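Local coordinates for type 3 secretion system chaperone PscG (Pseudomonas aeruginosa, PDB 2UWJ), which acts with PscE as a chaperone that keeps the needle protein PscF from polymerising prematurely in the cytoplasm before type III secretion needle assembly, at residues R45-S48 with L49-G53. Sequence-based numbering, arbitrary orientation.
Sequences RISS and LANQG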
# COMPACT_ATOMS: atom_id res chain seq x y z
N ARG C 45 1.40 16.26 9.72
CA ARG C 45 1.59 17.68 10.01
C ARG C 45 2.26 18.35 8.81
O ARG C 45 1.82 19.39 8.35
CB ARG C 45 2.52 17.83 11.23
CG ARG C 45 1.82 17.64 12.62
CD ARG C 45 2.80 17.93 13.73
NE ARG C 45 2.25 17.64 15.06
CZ ARG C 45 1.37 18.42 15.68
NH1 ARG C 45 0.95 19.52 15.08
NH2 ARG C 45 0.94 18.13 16.92
N ILE C 46 3.34 17.74 8.34
CA ILE C 46 4.09 18.31 7.20
C ILE C 46 3.27 18.36 5.87
O ILE C 46 3.23 19.38 5.16
CB ILE C 46 5.38 17.54 7.00
CG1 ILE C 46 6.33 17.89 8.16
CG2 ILE C 46 6.01 17.93 5.61
CD1 ILE C 46 7.55 16.96 8.30
N SER C 47 2.58 17.27 5.58
CA SER C 47 1.77 17.21 4.38
C SER C 47 0.66 18.27 4.46
O SER C 47 0.39 18.99 3.46
CB SER C 47 1.14 15.81 4.22
OG SER C 47 0.25 15.80 3.11
N SER C 48 0.02 18.39 5.62
CA SER C 48 -1.07 19.35 5.78
C SER C 48 -0.54 20.78 5.59
O SER C 48 -1.14 21.57 4.87
CB SER C 48 -1.68 19.26 7.17
OG SER C 48 -2.62 20.31 7.30
N LEU C 49 0.60 21.09 6.22
CA LEU C 49 1.17 22.43 6.08
C LEU C 49 1.63 22.69 4.64
O LEU C 49 1.29 23.73 4.05
CB LEU C 49 2.32 22.61 7.06
CG LEU C 49 1.89 22.73 8.53
CD1 LEU C 49 3.17 22.59 9.38
CD2 LEU C 49 1.18 24.13 8.83
N ALA C 50 2.35 21.75 4.04
CA ALA C 50 2.84 21.96 2.69
C ALA C 50 1.67 22.10 1.70
O ALA C 50 1.74 22.95 0.79
CB ALA C 50 3.77 20.84 2.23
N ASN C 51 0.62 21.29 1.88
CA ASN C 51 -0.53 21.35 0.98
C ASN C 51 -1.37 22.65 1.18
O ASN C 51 -2.19 22.98 0.36
CB ASN C 51 -1.40 20.09 1.07
CG ASN C 51 -0.77 18.92 0.31
OD1 ASN C 51 -0.34 19.09 -0.86
ND2 ASN C 51 -0.64 17.73 0.96
N GLN C 52 -1.14 23.37 2.27
CA GLN C 52 -1.82 24.66 2.47
C GLN C 52 -0.93 25.78 1.92
O GLN C 52 -1.29 26.97 1.99
CB GLN C 52 -1.99 24.96 3.96
CG GLN C 52 -2.95 24.09 4.62
CD GLN C 52 -3.07 24.40 6.10
OE1 GLN C 52 -3.59 25.46 6.50
NE2 GLN C 52 -2.60 23.48 6.93
N GLY C 53 0.26 25.42 1.44
CA GLY C 53 1.21 26.42 0.98
C GLY C 53 2.02 27.03 2.14
O GLY C 53 2.75 28.01 1.94
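Ser48 and Gln52 meet at the C-terminal end of helix 38-51, which closes in a Schellman motif and serves as a worked example of how a last helical turn ends. The Gln52 side chain folds back on Ser48, and Gln52 NE2 makes weak hydrogen bonds to Ser48 O, at 3.2 Å, and to Ser48 OG, where the N-H...O angle bends to 127°. Gln52 CG lies anti to its carbonyl carbon (chi1 -69°), which draws the side chain back along the helix and sets CG itself 3.1 Å from Ser48 O. The preceding pair in the same last turn is Asn51 with Ser47: Asn51 ND2 stands 3.0 Å from Ser47 OG, while Asn51 N makes a firm bond to Ser47 O. Regular i to i+4 bonds precede it, Ala50 N to Ile46 O at 2.8 Å and Leu49 N to Arg45 O, and the Leu49 side chain rests CG over that same Arg45 carbonyl oxygen. Beyond Asn51 the pattern gives way. Gln52 N is only weakly bonded to Ser48 O and also bonds Leu49 O, and Gly53 turns to positive phi (83°).

The serine hydroxyls have outside partners in this all-helical fold of the TPR clan: Ser47 OG bonds Ser17 OG at the end of helix 4-17, and Ser48 OG bonds His22 ND1 at the start of helix 22-34. Ile46 and Ala50 pack instead on helix 71-80, and Asn51 OD1 bonds the backbone of another protein's chain. In the Schellman closure, Gly53 N donates to Ala50 O at 3.0 Å.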